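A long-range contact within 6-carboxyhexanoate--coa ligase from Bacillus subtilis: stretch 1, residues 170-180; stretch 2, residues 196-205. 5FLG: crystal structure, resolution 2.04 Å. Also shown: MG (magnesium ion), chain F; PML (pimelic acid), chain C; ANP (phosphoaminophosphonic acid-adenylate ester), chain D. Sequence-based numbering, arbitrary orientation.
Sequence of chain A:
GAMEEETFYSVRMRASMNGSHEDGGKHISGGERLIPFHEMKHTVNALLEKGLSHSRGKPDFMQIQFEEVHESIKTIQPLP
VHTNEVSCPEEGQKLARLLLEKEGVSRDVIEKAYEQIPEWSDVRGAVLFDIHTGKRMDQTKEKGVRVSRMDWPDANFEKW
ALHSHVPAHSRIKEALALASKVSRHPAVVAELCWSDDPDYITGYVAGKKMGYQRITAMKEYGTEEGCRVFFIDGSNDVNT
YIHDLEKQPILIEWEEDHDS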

# COMPACT_ATOMS: atom_id res chain seq x y z
N SER A 170 15.05 6.81 -16.55
CA SER A 170 13.84 6.91 -15.78
C SER A 170 13.78 8.17 -14.90
O SER A 170 12.70 8.69 -14.65
N ARG A 171 14.90 8.49 -14.26
CA ARG A 171 15.00 9.68 -13.44
C ARG A 171 14.47 10.90 -14.22
O ARG A 171 13.84 11.81 -13.64
N ILE A 172 14.88 11.00 -15.49
CA ILE A 172 14.59 12.22 -16.27
C ILE A 172 13.13 12.21 -16.68
O ILE A 172 12.40 13.21 -16.51
N LYS A 173 12.65 11.03 -17.04
CA LYS A 173 11.22 10.88 -17.33
C LYS A 173 10.33 11.30 -16.15
O LYS A 173 9.39 12.07 -16.31
N GLU A 174 10.69 10.85 -14.96
CA GLU A 174 9.95 11.18 -13.77
C GLU A 174 10.05 12.65 -13.42
O GLU A 174 9.04 13.29 -13.21
N ALA A 175 11.25 13.21 -13.48
CA ALA A 175 11.45 14.56 -13.08
C ALA A 175 10.75 15.50 -14.06
O ALA A 175 10.18 16.51 -13.65
N LEU A 176 10.92 15.23 -15.35
CA LEU A 176 10.34 16.11 -16.36
C LEU A 176 8.81 16.01 -16.35
O LEU A 176 8.10 17.01 -16.59
N ALA A 177 8.27 14.83 -16.06
CA ALA A 177 6.82 14.72 -15.93
C ALA A 177 6.32 15.57 -14.77
O ALA A 177 5.29 16.29 -14.90
N LEU A 178 7.01 15.44 -13.63
CA LEU A 178 6.67 16.25 -12.46
C LEU A 178 6.76 17.74 -12.75
O LEU A 178 5.85 18.50 -12.43
N ALA A 179 7.92 18.15 -13.26
CA ALA A 179 8.17 19.53 -13.50
C ALA A 179 7.18 20.12 -14.48
O ALA A 179 6.80 21.26 -14.32
N SER A 180 6.83 19.36 -15.51
CA SER A 180 5.83 19.84 -16.45
C SER A 180 4.44 20.02 -15.82
O SER A 180 3.74 21.01 -16.06
N ASP A 196 18.10 13.70 -3.66
CA ASP A 196 18.62 13.23 -2.38
C ASP A 196 19.34 11.85 -2.53
O ASP A 196 19.76 11.28 -1.53
N ASP A 197 19.60 11.42 -3.75
CA ASP A 197 20.42 10.19 -3.95
C ASP A 197 21.94 10.50 -3.86
O ASP A 197 22.42 11.45 -4.48
N PRO A 198 22.73 9.59 -3.25
CA PRO A 198 24.16 9.88 -3.13
C PRO A 198 24.90 9.78 -4.47
O PRO A 198 26.00 10.29 -4.61
N ASP A 199 24.26 9.22 -5.47
CA ASP A 199 24.98 8.83 -6.67
C ASP A 199 24.39 9.54 -7.88
O ASP A 199 24.64 9.13 -9.01
N TYR A 200 23.74 10.68 -7.65
CA TYR A 200 23.23 11.48 -8.77
C TYR A 200 23.21 12.96 -8.46
O TYR A 200 22.54 13.40 -7.50
N ILE A 201 24.05 13.72 -9.17
CA ILE A 201 24.33 15.11 -8.80
C ILE A 201 23.72 16.15 -9.73
O ILE A 201 23.83 17.36 -9.50
N THR A 202 23.09 15.68 -10.80
CA THR A 202 22.33 16.57 -11.68
C THR A 202 21.02 16.99 -11.08
O THR A 202 20.39 16.23 -10.34
N GLY A 203 20.71 18.29 -11.22
CA GLY A 203 19.42 18.82 -10.80
C GLY A 203 18.88 19.74 -11.86
O GLY A 203 19.29 19.67 -13.02
N TYR A 204 17.94 20.63 -11.48
CA TYR A 204 17.35 21.51 -12.45
C TYR A 204 16.59 22.65 -11.79
O TYR A 204 16.38 22.67 -10.58
N VAL A 205 16.37 23.67 -12.60
CA VAL A 205 15.40 24.73 -12.29
C VAL A 205 14.43 24.73 -13.47
O VAL A 205 14.82 24.47 -14.61

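The unusual feature of this contact is that a single side chain, R171, binds an acidic pair, a tyrosine ring and a ligand carboxylate at once. Its CA-to-CB bond points toward the second stretch, and chi1 of -89° (m) followed by t at chi2 and chi3 carries the guanidinium out to the type I turn running from D197 to Y200. R171 NH2 lies 2.6 Å from D197 OD2 with an N-H...acceptor angle of 162°, a well-aligned hydrogen bond within a salt bridge. NE of R171 also reaches OD2 of D197, at 3.3 Å, but the 127° angle makes that bond weak. A second, longer salt bridge joins R171 NH2 to D199 OD1 at 3.6 Å; D199 (chi1 p) starts sideways and comes nearer only at its end.

R171 also packs against the Y200 ring. CD of R171 sits 3.5 Å from the centroid of the Y200 ring and 6° off the ring normal, a CH-pi contact over the face. Y200, with chi1 t and chi2 79°, in turn covers one face of the guanidinium, its CD1 being 3.5 Å from R171 NH1.

Pimelic acid lies in the same pocket and is held at both ends. R171 NE donates to its O72 at 2.9 Å, with an angle of 133°, while Y200 OH donates to O12 of the other carboxylate in a very short bond of 2.5 Å. The CA-to-CB bond of I172 (m, t) is sideways to the second stretch, but its end comes nearer, with CG1 4.3 Å from Y200 OH; CG1 also lies 3.3 Å from PML O12.

D197 (chi1 m) divides its carboxylate: OD2 faces R171, whereas OD1 binds magnesium at 2.2 Å. D196 does not touch the helix; D196 OD1 also binds MG, at 2.2 Å. ANP supplies O2G and O1A, at 2.3 and 2.6 Å from MG, and a water coordinates MG at 2.5 Å and lies 3.1 Å from D196 OD2, in hydrogen-bonding geometry.

Farther along, the contact is mostly apolar. The helix and the strand beginning at G203 run nearly parallel, at 20° with axes 10.8 Å apart at closest approach, and Y204 spans the gap. Its chi1 p and chi2 86° lay the ring beside two small residues one helical turn apart, both with CA-to-CB toward the second stretch: A175 CB is 3.9 Å from Y204 CE2, and A179 CB is 3.9 Å from Y204 CE1. L178 (t, t) brings CD2 to 4.1 Å from Y204 OH, a hydroxyl hydrogen-bonded elsewhere in the structure.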

# COMPACT_ATOMS: atom_id res chain seq x y z
CB SER A 170 13.71 5.71 -14.87
OG SER A 170 13.63 4.55 -15.64
CB ARG A 171 16.46 9.94 -13.04
CG ARG A 171 16.91 9.28 -11.76
CD ARG A 171 18.20 9.90 -11.25
NE ARG A 171 18.63 9.37 -9.94
CZ ARG A 171 19.56 8.44 -9.79
NH1 ARG A 171 20.09 7.87 -10.86
NH2 ARG A 171 19.92 8.01 -8.58
CB ILE A 172 15.48 12.34 -17.50
CG1 ILE A 172 16.93 12.56 -17.09
CG2 ILE A 172 15.00 13.46 -18.41
CD1 ILE A 172 17.93 12.27 -18.20
CB LYS A 173 10.89 9.46 -17.69
CG LYS A 173 9.48 9.32 -18.20
CD LYS A 173 9.18 7.88 -18.57
CE LYS A 173 9.42 6.97 -17.38
NZ LYS A 173 8.70 5.72 -17.57
CB GLU A 174 10.39 10.29 -12.59
CG GLU A 174 9.91 8.84 -12.72
CD GLU A 174 10.74 7.81 -11.93
OE1 GLU A 174 11.66 8.16 -11.15
OE2 GLU A 174 10.47 6.61 -12.08
CB ALA A 175 12.92 14.88 -13.03
CB LEU A 176 10.95 15.85 -17.74
CG LEU A 176 10.56 16.77 -18.90
CD1 LEU A 176 10.65 18.27 -18.55
CD2 LEU A 176 11.44 16.46 -20.10
CB ALA A 177 6.39 13.30 -15.74
CB LEU A 178 7.59 15.88 -11.29
CG LEU A 178 7.21 16.51 -9.95
CD1 LEU A 178 7.76 15.69 -8.79
CD2 LEU A 178 7.73 17.94 -9.88
CB ALA A 179 9.58 19.79 -13.96
CB SER A 180 5.76 18.90 -17.65
OG SER A 180 7.01 18.88 -18.29
CB ASP A 196 17.50 13.12 -1.33
CG ASP A 196 16.33 12.23 -1.81
OD1 ASP A 196 16.25 11.95 -3.03
OD2 ASP A 196 15.50 11.81 -0.97
CB ASP A 197 20.16 9.60 -5.33
CG ASP A 197 18.69 9.20 -5.55
OD1 ASP A 197 17.82 9.30 -4.65
OD2 ASP A 197 18.38 8.86 -6.72
CB PRO A 198 24.66 8.83 -2.13
CG PRO A 198 23.66 7.74 -2.19
CD PRO A 198 22.34 8.43 -2.43
CB ASP A 199 24.91 7.32 -6.87
CG ASP A 199 23.48 6.79 -6.76
OD1 ASP A 199 22.56 7.51 -6.25
OD2 ASP A 199 23.27 5.67 -7.24
CB TYR A 200 21.83 11.00 -9.12
CG TYR A 200 21.39 11.43 -10.48
CD1 TYR A 200 21.82 10.76 -11.62
CD2 TYR A 200 20.61 12.58 -10.65
CE1 TYR A 200 21.41 11.15 -12.88
CE2 TYR A 200 20.26 13.03 -11.91
CZ TYR A 200 20.66 12.32 -13.02
OH TYR A 200 20.22 12.71 -14.26
CB ILE A 201 25.84 15.35 -8.69
CG1 ILE A 201 26.50 15.19 -10.06
CG2 ILE A 201 26.45 14.37 -7.71
CD1 ILE A 201 27.91 15.74 -10.10
CB THR A 202 22.05 15.93 -13.02
OG1 THR A 202 23.29 15.57 -13.63
CG2 THR A 202 21.30 16.86 -13.94
CB TYR A 204 16.38 20.76 -13.38
CG TYR A 204 15.08 20.26 -12.71
CD1 TYR A 204 13.98 21.08 -12.59
CD2 TYR A 204 14.98 18.95 -12.23
CE1 TYR A 204 12.83 20.65 -12.01
CE2 TYR A 204 13.78 18.47 -11.74
CZ TYR A 204 12.74 19.37 -11.55
OH TYR A 204 11.53 18.94 -11.05
CB VAL A 205 16.11 26.09 -12.23
CG1 VAL A 205 15.10 27.24 -12.18
CG2 VAL A 205 16.96 26.16 -10.98
MG MG F . 15.79 10.15 -4.28
C1 PML C . 17.56 15.24 -14.60
O11 PML C . 17.09 16.01 -15.50
O12 PML C . 18.53 14.44 -14.87
C2 PML C . 17.23 15.60 -13.14
C3 PML C . 16.61 14.51 -12.27
C4 PML C . 16.99 14.63 -10.78
C5 PML C . 15.81 14.59 -9.83
C6 PML C . 15.98 13.62 -8.66
C7 PML C . 16.16 12.17 -9.14
O71 PML C . 15.27 11.64 -9.84
O72 PML C . 17.15 11.51 -8.71
PG ANP D . 13.41 8.09 -5.70
O1G ANP D . 13.18 6.62 -5.49
O2G ANP D . 14.86 8.47 -5.57
O3G ANP D . 12.81 8.67 -6.94
PB ANP D . 12.00 10.39 -4.47
O1B ANP D . 11.17 10.50 -5.70
O2B ANP D . 11.47 10.63 -3.10
N3B ANP D . 12.60 8.78 -4.36
PA ANP D . 13.87 11.97 -5.99
O1A ANP D . 15.32 11.99 -6.03
O2A ANP D . 13.03 11.51 -7.14
O3A ANP D . 13.33 11.29 -4.63
O5' ANP D . 13.46 13.54 -5.66
C5' ANP D . 14.31 14.35 -4.90
C4' ANP D . 13.48 15.11 -3.86
O4' ANP D . 12.45 15.84 -4.54
C3' ANP D . 12.79 14.18 -2.88
O3' ANP D . 13.57 13.97 -1.72
C2' ANP D . 11.55 14.95 -2.52
O2' ANP D . 11.90 15.94 -1.55
C1' ANP D . 11.24 15.64 -3.81
N9 ANP D . 10.26 14.83 -4.55
C8 ANP D . 10.47 13.65 -5.23
N7 ANP D . 9.34 13.26 -5.85
C5 ANP D . 8.37 14.18 -5.53
C6 ANP D . 6.94 14.38 -5.79
N6 ANP D . 6.23 13.51 -6.52
N1 ANP D . 6.33 15.47 -5.29
C2 ANP D . 7.00 16.35 -4.53
N3 ANP D . 8.32 16.29 -4.29
C4 ANP D . 9.00 15.19 -4.67
O HOH W 1 14.58 9.19 -2.30